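Long-range contacts in protein YibA (Escherichia coli, PDB 1OYZ), which is of unknown function, possibly an oxidoreductase, and folds into an all-helical stack of the HEAT-repeat kind: residues A[44-48]-A[76-82]; A[108-113]-A[144-150]; A[197-201]-A[211-216]; A[161-165]-A[188-193]. All blocks are in the same frame, centred on the assembly; numbering follows the deposited sequence.

Followed from the N terminus, the contacts come in series, none nested in or crossing another. Contact 1 closes a loop of 27 residues and ties helix 37-50 to helix 68-80. Contact 2 follows, bridging 30 residues to set helix 105-121 beside helix 142-153; it touches contact 1 where F76 meets T110. Contact 4 is next in the chain, joining helix 161-168 to the start of helix 191-200, and contact 3 closes the short link from the end of that same helix to helix 206-218. Contacts 3 and 4 thus share a helix, and their centres lie about 13 Å apart. Contact 1 sits across the chain's centre from both, with contact 2 between.

Contact 1: residues A[44-48]-A[76-82]; sequences ARVLQ and FILGQIK
A44 puts its CB against the side chain of I77, 3.7 Å from CG1, and at the edge of the F76 ring, nearly in the ring plane. L47 extends the apolar patch: its CD1 meets I77 CD1 at 4.0 Å, the two side chains crossing obliquely. Helix 37-50 and helix 68-80 run roughly parallel here, their local axes 27° apart. Like-directed helices with an intervening one, 53-63, whose A55 and V56 lie against I81, are what a stack of helical hairpins gives, consistent with the HEAT-like family of this protein. Outside the patch lies Q48. With CG beside its own backbone N (chi1 -67°) and the chain extended beyond, its amide reaches over the F76 ring, and NE2 stands 3.5 Å above the ring plane, over its centre. The same NE2 donates to F76 O at 2.9 Å, arriving from above the carbonyl plane, while G79 N grips that oxygen from the opposite face. Replacing Q48 by an alanine removes the amide over the ring and is likely to leave F76 O with G79 N but without its side-chain donor. Alongside, I81 CA points a C-H at Q48 O, 3.6 Å away; at the exposed edge a water donates to Q48 O at 2.8 Å while accepting from K82 N.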
loop_
_atom_site.group_PDB
_atom_site.type_symbol
_atom_site.label_atom_id
_atom_site.label_comp_id
_atom_site.label_asym_id
_atom_site.label_seq_id
_atom_site.Cartn_x
_atom_site.Cartn_y
_atom_site.Cartn_z
ATOM N N ALA A 44 -8.743 13.133 15.673
ATOM C CA ALA A 44 -7.305 12.958 15.519
ATOM C C ALA A 44 -6.813 13.578 14.216
ATOM O O ALA A 44 -5.726 14.143 14.167
ATOM C CB ALA A 44 -6.952 11.458 15.559
ATOM N N ARG A 45 -7.595 13.470 13.148
ATOM C CA ARG A 45 -7.162 14.052 11.872
ATOM C C ARG A 45 -7.022 15.568 12.040
ATOM O O ARG A 45 -6.064 16.150 11.563
ATOM C CB ARG A 45 -8.161 13.752 10.734
ATOM C CG ARG A 45 -8.231 12.277 10.274
ATOM C CD ARG A 45 -9.216 12.077 9.093
ATOM N NE ARG A 45 -8.819 12.865 7.915
ATOM C CZ ARG A 45 -9.670 13.359 7.006
ATOM N NH1 ARG A 45 -9.206 14.058 5.977
ATOM N NH2 ARG A 45 -10.983 13.162 7.115
ATOM N N VAL A 46 -7.966 16.200 12.730
ATOM C CA VAL A 46 -7.875 17.640 12.916
ATOM C C VAL A 46 -6.621 17.923 13.714
ATOM O O VAL A 46 -5.888 18.879 13.432
ATOM C CB VAL A 46 -9.088 18.207 13.661
ATOM C CG1 VAL A 46 -8.982 19.721 13.736
ATOM C CG2 VAL A 46 -10.361 17.793 12.965
ATOM N N LEU A 47 -6.349 17.062 14.691
ATOM C CA LEU A 47 -5.145 17.255 15.505
ATOM C C LEU A 47 -3.872 17.117 14.656
ATOM O O LEU A 47 -2.929 17.896 14.815
ATOM C CB LEU A 47 -5.131 16.276 16.707
ATOM C CG LEU A 47 -6.239 16.573 17.741
ATOM C CD1 LEU A 47 -6.209 15.632 18.932
ATOM C CD2 LEU A 47 -6.038 17.979 18.207
ATOM N N GLN A 48 -3.845 16.154 13.735
ATOM C CA GLN A 48 -2.657 15.987 12.899
ATOM C C GLN A 48 -2.442 17.239 12.056
ATOM O O GLN A 48 -1.304 17.601 11.766
ATOM C CB GLN A 48 -2.769 14.769 11.949
ATOM C CG GLN A 48 -2.787 13.367 12.585
ATOM C CD GLN A 48 -3.182 12.278 11.559
ATOM O OE1 GLN A 48 -4.075 12.496 10.746
ATOM N NE2 GLN A 48 -2.530 11.108 11.614
ATOM N N PHE A 76 -1.197 7.018 15.814
ATOM C CA PHE A 76 -1.766 7.510 14.548
ATOM C C PHE A 76 -1.482 9.016 14.431
ATOM O O PHE A 76 -0.939 9.489 13.430
ATOM C CB PHE A 76 -3.281 7.262 14.517
ATOM C CG PHE A 76 -3.990 7.860 13.313
ATOM C CD1 PHE A 76 -3.686 7.435 12.018
ATOM C CD2 PHE A 76 -5.005 8.813 13.489
ATOM C CE1 PHE A 76 -4.383 7.935 10.916
ATOM C CE2 PHE A 76 -5.714 9.325 12.396
ATOM C CZ PHE A 76 -5.405 8.887 11.098
ATOM N N ILE A 77 -1.843 9.762 15.462
ATOM C CA ILE A 77 -1.621 11.194 15.453
ATOM C C ILE A 77 -0.166 11.509 15.175
ATOM O O ILE A 77 0.162 12.337 14.317
ATOM C CB ILE A 77 -2.053 11.830 16.804
ATOM C CG1 ILE A 77 -3.567 11.832 16.912
ATOM C CG2 ILE A 77 -1.611 13.278 16.889
ATOM C CD1 ILE A 77 -4.079 12.297 18.235
ATOM N N LEU A 78 0.700 10.811 15.891
ATOM C CA LEU A 78 2.142 10.990 15.788
ATOM C C LEU A 78 2.720 10.736 14.390
ATOM O O LEU A 78 3.788 11.232 14.059
ATOM C CB LEU A 78 2.810 10.081 16.834
ATOM C CG LEU A 78 3.472 10.697 18.083
ATOM C CD1 LEU A 78 2.809 11.987 18.471
ATOM C CD2 LEU A 78 3.464 9.701 19.237
ATOM N N GLY A 79 2.025 9.977 13.560
ATOM C CA GLY A 79 2.561 9.725 12.228
ATOM C C GLY A 79 2.510 10.900 11.256
ATOM O O GLY A 79 3.282 10.948 10.294
ATOM N N GLN A 80 1.624 11.864 11.486
ATOM C CA GLN A 80 1.537 12.991 10.561
ATOM C C GLN A 80 1.588 14.410 11.165
ATOM O O GLN A 80 1.784 15.387 10.446
ATOM C CB GLN A 80 0.282 12.803 9.688
ATOM C CG GLN A 80 0.387 11.581 8.760
ATOM C CD GLN A 80 -0.947 11.142 8.186
ATOM O OE1 GLN A 80 -1.525 11.826 7.345
ATOM N NE2 GLN A 80 -1.447 9.994 8.644
ATOM N N ILE A 81 1.428 14.521 12.481
ATOM C CA ILE A 81 1.458 15.811 13.161
ATOM C C ILE A 81 2.853 16.432 13.028
ATOM O O ILE A 81 3.857 15.718 12.947
ATOM C CB ILE A 81 1.120 15.625 14.661
ATOM C CG1 ILE A 81 0.673 16.952 15.294
ATOM C CG2 ILE A 81 2.338 15.075 15.401
ATOM C CD1 ILE A 81 0.017 16.774 16.683
ATOM N N LYS A 82 2.920 17.760 12.990
ATOM C CA LYS A 82 4.213 18.429 12.911
ATOM C C LYS A 82 4.882 18.398 14.292
ATOM O O LYS A 82 4.223 18.570 15.321
ATOM C CB LYS A 82 4.040 19.870 12.425
ATOM C CG LYS A 82 3.761 19.966 10.924
ATOM C CD LYS A 82 3.832 21.408 10.432
ATOM C CE LYS A 82 4.145 21.475 8.949
ATOM N NZ LYS A 82 4.598 22.849 8.590
HETATM O O HOH W 1 0.609 19.403 12.614
#

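Contact 2: residues A[108-113]-A[144-150]; sequences RATAIE and VRRATAF
V144 wedges its two methyls against the helix opposite, and this is the tight end of the contact. Its CG1, anti to the backbone N (chi1 168°), presses on I112 CD1 at 3.4 Å, closer than carbons usually pack, with the two side chains at about a right angle. The other methyl, CG2, lies 3.7 Å from R108 CB, beside an arginine whose chain bends at chi3 and keeps NE near CG2 as well; its guanidinium is held by a salt bridge to D139 and a hydrogen bond to D102 O. One turn on, A147 lets the helices come together: its CB fits against A109 O at 3.5 Å, and I112 CG2 rests 3.6 Å from A147 O. Small residues at the interface suit two helices whose local axes run 8.3 Å apart and, at 4°, all but parallel.

E113 lays its chain along A147, with OE2 still 3.4 Å from A147 CB, and from there the partly exposed edge loosens toward F150. E113 comes no nearer to F150 than 4.1 Å, CG to CD2, and carboxylate and ring stand steeply to each other. The nearest opposite charge, R146 NH1, stays 6.5 Å from E113 OE2, so any attraction would act without direct contact.

Parallel packing of this sort fits like-directed helices of neighbouring hairpins in a HEAT-type array, with helix 126-136 between them in the chain. That helix packs on I112 through Q132 and T136, helix 88-101 adds A99, and beyond helix 142-153 comes helix 173-186, where W178 meets A149.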
loop_
_atom_site.group_PDB
_atom_site.type_symbol
_atom_site.label_atom_id
_atom_site.label_comp_id
_atom_site.label_asym_id
_atom_site.label_seq_id
_atom_site.Cartn_x
_atom_site.Cartn_y
_atom_site.Cartn_z
ATOM N N ARG A 108 0.511 -2.133 16.668
ATOM C CA ARG A 108 1.727 -2.376 15.902
ATOM C C ARG A 108 1.557 -1.933 14.457
ATOM O O ARG A 108 2.416 -1.239 13.931
ATOM C CB ARG A 108 2.144 -3.865 15.995
ATOM C CG ARG A 108 2.606 -4.307 17.400
ATOM C CD ARG A 108 3.479 -5.593 17.395
ATOM N NE ARG A 108 2.828 -6.743 16.753
ATOM C CZ ARG A 108 1.813 -7.424 17.286
ATOM N NH1 ARG A 108 1.337 -7.078 18.478
ATOM N NH2 ARG A 108 1.265 -8.444 16.619
ATOM N N ALA A 109 0.433 -2.314 13.844
ATOM C CA ALA A 109 0.115 -1.951 12.457
ATOM C C ALA A 109 0.103 -0.416 12.256
ATOM O O ALA A 109 0.800 0.096 11.374
ATOM C CB ALA A 109 -1.252 -2.564 12.043
ATOM N N THR A 110 -0.653 0.302 13.090
ATOM C CA THR A 110 -0.727 1.758 13.009
ATOM C C THR A 110 0.655 2.386 13.182
ATOM O O THR A 110 1.054 3.260 12.401
ATOM C CB THR A 110 -1.683 2.324 14.105
ATOM O OG1 THR A 110 -3.001 1.864 13.842
ATOM C CG2 THR A 110 -1.691 3.895 14.121
ATOM N N ALA A 111 1.401 1.917 14.176
ATOM C CA ALA A 111 2.731 2.464 14.435
ATOM C C ALA A 111 3.645 2.307 13.236
ATOM O O ALA A 111 4.356 3.252 12.882
ATOM C CB ALA A 111 3.349 1.818 15.679
ATOM N N ILE A 112 3.645 1.126 12.610
ATOM C CA ILE A 112 4.465 0.903 11.417
ATOM C C ILE A 112 4.007 1.907 10.329
ATOM O O ILE A 112 4.825 2.532 9.677
ATOM C CB ILE A 112 4.296 -0.573 10.870
ATOM C CG1 ILE A 112 4.874 -1.609 11.859
ATOM C CG2 ILE A 112 5.016 -0.741 9.547
ATOM C CD1 ILE A 112 4.424 -3.065 11.524
ATOM N N GLU A 113 2.696 2.073 10.141
ATOM C CA GLU A 113 2.234 3.048 9.141
ATOM C C GLU A 113 2.723 4.462 9.516
ATOM O O GLU A 113 3.143 5.230 8.641
ATOM C CB GLU A 113 0.703 3.006 9.011
ATOM C CG GLU A 113 0.236 1.763 8.233
ATOM C CD GLU A 113 -1.141 1.243 8.638
ATOM O OE1 GLU A 113 -1.851 1.912 9.422
ATOM O OE2 GLU A 113 -1.519 0.151 8.162
ATOM N N VAL A 144 -0.331 -6.308 10.519
ATOM C CA VAL A 144 1.051 -5.862 10.668
ATOM C C VAL A 144 1.859 -6.114 9.420
ATOM O O VAL A 144 2.579 -5.231 8.959
ATOM C CB VAL A 144 1.767 -6.558 11.861
ATOM C CG1 VAL A 144 3.259 -6.287 11.780
ATOM C CG2 VAL A 144 1.198 -6.046 13.207
ATOM N N ARG A 145 1.766 -7.326 8.881
ATOM C CA ARG A 145 2.493 -7.640 7.670
ATOM C C ARG A 145 2.040 -6.685 6.551
ATOM O O ARG A 145 2.864 -6.169 5.814
ATOM C CB ARG A 145 2.291 -9.108 7.280
ATOM C CG ARG A 145 2.933 -10.076 8.280
ATOM C CD ARG A 145 3.241 -11.431 7.669
ATOM N NE ARG A 145 2.068 -12.049 7.066
ATOM C CZ ARG A 145 0.994 -12.450 7.731
ATOM N NH1 ARG A 145 0.921 -12.294 9.044
ATOM N NH2 ARG A 145 0.001 -13.047 7.080
ATOM N N ARG A 146 0.740 -6.435 6.453
ATOM C CA ARG A 146 0.212 -5.510 5.446
ATOM C C ARG A 146 0.856 -4.138 5.640
ATOM O O ARG A 146 1.379 -3.556 4.703
ATOM C CB ARG A 146 -1.311 -5.358 5.584
ATOM C CG ARG A 146 -1.996 -4.620 4.425
ATOM C CD ARG A 146 -3.478 -4.431 4.722
ATOM N NE ARG A 146 -4.016 -5.591 5.438
ATOM C CZ ARG A 146 -5.100 -5.559 6.212
ATOM N NH1 ARG A 146 -5.771 -4.425 6.369
ATOM N NH2 ARG A 146 -5.504 -6.656 6.850
ATOM N N ALA A 147 0.817 -3.626 6.869
ATOM C CA ALA A 147 1.389 -2.324 7.132
ATOM C C ALA A 147 2.875 -2.344 6.798
ATOM O O ALA A 147 3.436 -1.338 6.376
ATOM C CB ALA A 147 1.138 -1.921 8.582
ATOM N N THR A 148 3.509 -3.504 6.935
ATOM C CA THR A 148 4.934 -3.616 6.627
ATOM C C THR A 148 5.095 -3.463 5.125
ATOM O O THR A 148 6.056 -2.835 4.641
ATOM C CB THR A 148 5.527 -4.996 7.069
ATOM O OG1 THR A 148 5.303 -5.190 8.473
ATOM C CG2 THR A 148 7.031 -5.052 6.809
ATOM N N ALA A 149 4.160 -4.024 4.366
ATOM C CA ALA A 149 4.274 -3.896 2.906
ATOM C C ALA A 149 4.277 -2.410 2.528
ATOM O O ALA A 149 5.110 -1.946 1.743
ATOM C CB ALA A 149 3.109 -4.634 2.215
ATOM N N PHE A 150 3.342 -1.663 3.098
ATOM C CA PHE A 150 3.260 -0.229 2.841
ATOM C C PHE A 150 4.570 0.458 3.169
ATOM O O PHE A 150 5.102 1.250 2.391
ATOM C CB PHE A 150 2.160 0.386 3.698
ATOM C CG PHE A 150 2.131 1.877 3.644
ATOM C CD1 PHE A 150 1.981 2.537 2.424
ATOM C CD2 PHE A 150 2.280 2.622 4.800
ATOM C CE1 PHE A 150 1.986 3.919 2.359
ATOM C CE2 PHE A 150 2.286 4.000 4.745
ATOM C CZ PHE A 150 2.140 4.652 3.520
#

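Contact 3: residues A[197-201]-A[211-216]; sequences FVEML and EAIIGL
F197 O, near the end of helix 191-200, takes weak hydrogen bonds from M200 N and L201 N, and against it from the other helix lies A212 CB, 3.5 Å away. The same methyl touches the CB of M200, a selenomethionine, at 3.7 Å, so A212 fills the notch of this last turn. The F197 ring covers the neighbouring backbone: A212 CA sits over one face, offset toward the rim, and G215 CA lies 3.7 Å from CE2. Glycine is what permits this approach, since a beta carbon on G215 would come within 2.3 Å of F197 CE2, a clash. L216 completes the grip, its CG 3.6 Å from F197 CB and its CD1 near V198 N.

L201 closes the end of the interface with both branches. With CG beside the backbone N (chi1 -69°), CD2 meets I213 CG1 at 3.6 Å, the side chains at about a right angle, while CD1 and L216 CD1 meet tip to tip at 3.9 Å. Every contact across is apolar or between carbon and backbone, making this the buried core of a helical hairpin, the building element of HEAT-like stacks, with only a short turn between helix 191-200 and helix 206-218.

I183 and N184 of helix 173-186 and L168 of helix 161-168 pack on F197, and L168 also meets M200, while V227 of helix 225-232 covers L201 and I213.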
loop_
_atom_site.group_PDB
_atom_site.type_symbol
_atom_site.label_atom_id
_atom_site.label_comp_id
_atom_site.label_asym_id
_atom_site.label_seq_id
_atom_site.Cartn_x
_atom_site.Cartn_y
_atom_site.Cartn_z
ATOM N N PHE A 197 5.939 -14.792 -9.683
ATOM C CA PHE A 197 4.873 -14.260 -10.501
ATOM C C PHE A 197 4.207 -15.375 -11.338
ATOM O O PHE A 197 2.972 -15.431 -11.395
ATOM C CB PHE A 197 5.391 -13.123 -11.390
ATOM C CG PHE A 197 5.507 -11.794 -10.675
ATOM C CD1 PHE A 197 5.329 -11.706 -9.299
ATOM C CD2 PHE A 197 5.784 -10.643 -11.376
ATOM C CE1 PHE A 197 5.420 -10.481 -8.630
ATOM C CE2 PHE A 197 5.882 -9.403 -10.722
ATOM C CZ PHE A 197 5.697 -9.320 -9.343
ATOM N N VAL A 198 5.001 -16.262 -11.956
ATOM C CA VAL A 198 4.434 -17.360 -12.762
ATOM C C VAL A 198 3.436 -18.147 -11.894
ATOM O O VAL A 198 2.318 -18.443 -12.313
ATOM C CB VAL A 198 5.575 -18.312 -13.306
ATOM C CG1 VAL A 198 4.979 -19.586 -13.900
ATOM C CG2 VAL A 198 6.421 -17.581 -14.358
ATOM N N GLU A 199 3.821 -18.425 -10.648
ATOM C CA GLU A 199 2.943 -19.157 -9.749
ATOM C C GLU A 199 1.708 -18.353 -9.438
ATOM O O GLU A 199 0.619 -18.904 -9.253
ATOM C CB GLU A 199 3.657 -19.487 -8.432
ATOM C CG GLU A 199 4.893 -20.351 -8.629
ATOM C CD GLU A 199 4.558 -21.676 -9.312
ATOM O OE1 GLU A 199 5.460 -22.292 -9.928
ATOM O OE2 GLU A 199 3.384 -22.100 -9.223
HETATM N N MSE A 200 1.862 -17.042 -9.368
HETATM C CA MSE A 200 0.707 -16.196 -9.058
HETATM C C MSE A 200 -0.303 -16.182 -10.202
HETATM O O MSE A 200 -1.468 -15.788 -10.019
HETATM C CB MSE A 200 1.190 -14.787 -8.675
HETATM C CG MSE A 200 1.909 -14.840 -7.358
HETATM SE SE MSE A 200 2.989 -13.322 -6.860
HETATM C CE MSE A 200 1.928 -12.835 -5.288
ATOM N N LEU A 201 0.123 -16.625 -11.383
ATOM C CA LEU A 201 -0.828 -16.707 -12.484
ATOM C C LEU A 201 -1.976 -17.587 -12.041
ATOM O O LEU A 201 -3.089 -17.430 -12.522
ATOM C CB LEU A 201 -0.181 -17.276 -13.725
ATOM C CG LEU A 201 0.819 -16.261 -14.267
ATOM C CD1 LEU A 201 1.434 -16.769 -15.580
ATOM C CD2 LEU A 201 0.099 -14.933 -14.489
ATOM N N GLU A 211 -1.606 -8.311 -11.280
ATOM C CA GLU A 211 -0.259 -7.772 -11.067
ATOM C C GLU A 211 0.834 -8.737 -11.595
ATOM O O GLU A 211 1.882 -8.298 -12.098
ATOM C CB GLU A 211 -0.011 -7.474 -9.572
ATOM C CG GLU A 211 -0.797 -6.227 -8.987
ATOM C CD GLU A 211 -0.313 -4.879 -9.502
ATOM O OE1 GLU A 211 0.916 -4.794 -9.748
ATOM O OE2 GLU A 211 -1.125 -3.883 -9.624
ATOM N N ALA A 212 0.600 -10.046 -11.460
ATOM C CA ALA A 212 1.563 -11.051 -11.944
ATOM C C ALA A 212 1.643 -10.949 -13.472
ATOM O O ALA A 212 2.728 -10.947 -14.063
ATOM C CB ALA A 212 1.115 -12.461 -11.519
ATOM N N ILE A 213 0.484 -10.846 -14.103
ATOM C CA ILE A 213 0.432 -10.705 -15.549
ATOM C C ILE A 213 1.152 -9.454 -16.026
ATOM O O ILE A 213 1.955 -9.506 -16.974
ATOM C CB ILE A 213 -1.026 -10.669 -16.047
ATOM C CG1 ILE A 213 -1.650 -12.056 -15.844
ATOM C CG2 ILE A 213 -1.066 -10.248 -17.521
ATOM C CD1 ILE A 213 -3.122 -12.109 -15.971
ATOM N N ILE A 214 0.900 -8.312 -15.384
ATOM C CA ILE A 214 1.591 -7.106 -15.856
ATOM C C ILE A 214 3.074 -7.227 -15.505
ATOM O O ILE A 214 3.947 -6.835 -16.277
ATOM C CB ILE A 214 0.976 -5.773 -15.279
ATOM C CG1 ILE A 214 1.757 -5.296 -14.096
ATOM C CG2 ILE A 214 -0.481 -5.955 -14.863
ATOM C CD1 ILE A 214 2.704 -4.208 -14.489
ATOM N N GLY A 215 3.365 -7.792 -14.339
ATOM C CA GLY A 215 4.756 -7.947 -13.956
ATOM C C GLY A 215 5.526 -8.847 -14.924
ATOM O O GLY A 215 6.638 -8.508 -15.364
ATOM N N LEU A 216 4.944 -9.988 -15.270
ATOM C CA LEU A 216 5.641 -10.894 -16.178
ATOM C C LEU A 216 5.741 -10.280 -17.559
ATOM O O LEU A 216 6.771 -10.386 -18.206
ATOM C CB LEU A 216 4.949 -12.264 -16.232
ATOM C CG LEU A 216 5.203 -13.047 -14.939
ATOM C CD1 LEU A 216 4.298 -14.256 -14.812
ATOM C CD2 LEU A 216 6.658 -13.470 -14.911
#

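Contact 4: residues A[161-165]-A[188-193]; sequences IPLLI and YDNSDI
I161 lies over one face of the Y188 ring, its CG1 3.9 Å from CD1 of the tyrosine and its own CD1 above the plane, offset toward the rim. L164 takes the edge of the same ring, with CD2 4.0 Å from Y188 CE1 and the two side chains at about a right angle. The tyrosine thus plugs the corner between the start of helix 161-168, which falls in the HEAT-repeat region, and the loop leading into helix 191-200. N190 marks where that next helix begins: it is the N-cap residue.

One turn along, I165 carries the packing onto the new helix. Its CD1 reaches D192 CB at 3.8 Å, on the aliphatic root of an exposed aspartate, and its CG1 rests 4.0 Å from I193 CG2. Between the tyrosine and these residues sits N190 itself, sliding past I161 in the opposite sense, with ND2 3.9 Å from I161 CG2. Its neighbour D189 points away and pairs with R194 in a salt bridge. No polar bond ties the two segments together, so what joins them is the fit of aliphatic groups around the ring and the cap.

In the cap, N190 CG stands between the backbone N and the carbonyl carbon (chi1 61°), which brings OD1 to the amide of I193. I193 N donates to N190 OD1 at 2.8 Å, with 153° at the hydrogen. A leucine in place of N190 would probably leave that amide without its capping acceptor and fray the first turn of helix 191-200. The donor, I193 N, is tilted 29° from the carbonyl plane of the N190 side chain.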
loop_
_atom_site.group_PDB
_atom_site.type_symbol
_atom_site.label_atom_id
_atom_site.label_comp_id
_atom_site.label_asym_id
_atom_site.label_seq_id
_atom_site.Cartn_x
_atom_site.Cartn_y
_atom_site.Cartn_z
ATOM N N ILE A 161 13.990 -6.511 -0.947
ATOM C CA ILE A 161 13.620 -7.530 -1.918
ATOM C C ILE A 161 13.259 -8.860 -1.299
ATOM O O ILE A 161 12.175 -9.378 -1.516
ATOM C CB ILE A 161 14.736 -7.715 -2.950
ATOM C CG1 ILE A 161 14.744 -6.475 -3.849
ATOM C CG2 ILE A 161 14.549 -9.053 -3.727
ATOM C CD1 ILE A 161 15.775 -6.493 -4.961
ATOM N N PRO A 162 14.169 -9.429 -0.520
ATOM C CA PRO A 162 13.930 -10.710 0.136
ATOM C C PRO A 162 12.634 -10.683 0.959
ATOM O O PRO A 162 11.885 -11.653 0.987
ATOM C CB PRO A 162 15.167 -10.882 0.998
ATOM C CG PRO A 162 16.240 -10.117 0.218
ATOM C CD PRO A 162 15.511 -8.897 -0.218
ATOM N N LEU A 163 12.373 -9.565 1.628
ATOM C CA LEU A 163 11.163 -9.429 2.442
ATOM C C LEU A 163 9.967 -9.480 1.491
ATOM O O LEU A 163 9.019 -10.227 1.696
ATOM C CB LEU A 163 11.191 -8.105 3.208
ATOM C CG LEU A 163 12.398 -7.855 4.132
ATOM C CD1 LEU A 163 12.082 -6.605 4.950
ATOM C CD2 LEU A 163 12.686 -9.054 5.090
ATOM N N LEU A 164 10.053 -8.658 0.456
ATOM C CA LEU A 164 9.064 -8.578 -0.602
ATOM C C LEU A 164 8.728 -9.978 -1.131
ATOM O O LEU A 164 7.557 -10.363 -1.232
ATOM C CB LEU A 164 9.620 -7.702 -1.728
ATOM C CG LEU A 164 8.952 -6.332 -1.911
ATOM C CD1 LEU A 164 8.177 -5.942 -0.671
ATOM C CD2 LEU A 164 10.008 -5.292 -2.262
ATOM N N ILE A 165 9.763 -10.756 -1.434
ATOM C CA ILE A 165 9.561 -12.098 -1.935
ATOM C C ILE A 165 8.783 -12.925 -0.933
ATOM O O ILE A 165 7.831 -13.612 -1.306
ATOM C CB ILE A 165 10.925 -12.760 -2.265
ATOM C CG1 ILE A 165 11.551 -12.045 -3.457
ATOM C CG2 ILE A 165 10.751 -14.240 -2.584
ATOM C CD1 ILE A 165 12.906 -12.594 -3.866
ATOM N N TYR A 188 11.755 -4.232 -9.741
ATOM C CA TYR A 188 12.710 -5.181 -9.214
ATOM C C TYR A 188 12.588 -6.465 -10.036
ATOM O O TYR A 188 11.488 -6.874 -10.405
ATOM C CB TYR A 188 12.396 -5.458 -7.747
ATOM C CG TYR A 188 12.646 -4.277 -6.842
ATOM C CD1 TYR A 188 12.051 -4.204 -5.580
ATOM C CD2 TYR A 188 13.501 -3.236 -7.237
ATOM C CE1 TYR A 188 12.293 -3.123 -4.732
ATOM C CE2 TYR A 188 13.748 -2.154 -6.401
ATOM C CZ TYR A 188 13.144 -2.100 -5.146
ATOM O OH TYR A 188 13.375 -1.012 -4.317
ATOM N N ASP A 189 13.708 -7.107 -10.325
ATOM C CA ASP A 189 13.638 -8.321 -11.120
ATOM C C ASP A 189 14.775 -9.299 -10.853
ATOM O O ASP A 189 15.928 -8.915 -10.674
ATOM C CB ASP A 189 13.572 -7.935 -12.609
ATOM C CG ASP A 189 13.275 -9.116 -13.525
ATOM O OD1 ASP A 189 12.720 -10.145 -13.059
ATOM O OD2 ASP A 189 13.585 -8.994 -14.732
ATOM N N ASN A 190 14.407 -10.569 -10.788
ATOM C CA ASN A 190 15.341 -11.660 -10.579
ATOM C C ASN A 190 14.578 -12.964 -10.773
ATOM O O ASN A 190 13.338 -12.986 -10.830
ATOM C CB ASN A 190 16.008 -11.611 -9.192
ATOM C CG ASN A 190 15.022 -11.715 -8.048
ATOM O OD1 ASN A 190 14.210 -12.634 -7.973
ATOM N ND2 ASN A 190 15.111 -10.769 -7.129
ATOM N N SER A 191 15.317 -14.051 -10.884
ATOM C CA SER A 191 14.695 -15.335 -11.124
ATOM C C SER A 191 13.598 -15.652 -10.106
ATOM O O SER A 191 12.538 -16.151 -10.465
ATOM C CB SER A 191 15.774 -16.417 -11.128
ATOM O OG SER A 191 15.173 -17.691 -11.124
ATOM N N ASP A 192 13.850 -15.341 -8.837
ATOM C CA ASP A 192 12.884 -15.612 -7.793
ATOM C C ASP A 192 11.551 -14.887 -7.944
ATOM O O ASP A 192 10.488 -15.463 -7.716
ATOM C CB ASP A 192 13.482 -15.286 -6.424
ATOM C CG ASP A 192 14.683 -16.161 -6.080
ATOM O OD1 ASP A 192 15.752 -16.045 -6.736
ATOM O OD2 ASP A 192 14.542 -16.965 -5.145
ATOM N N ILE A 193 11.607 -13.615 -8.313
ATOM C CA ILE A 193 10.392 -12.836 -8.467
ATOM C C ILE A 193 9.650 -13.333 -9.699
ATOM O O ILE A 193 8.435 -13.502 -9.678
ATOM C CB ILE A 193 10.706 -11.317 -8.562
ATOM C CG1 ILE A 193 11.544 -11.008 -9.790
ATOM C CG2 ILE A 193 11.468 -10.863 -7.328
ATOM C CD1 ILE A 193 10.701 -10.755 -11.052
#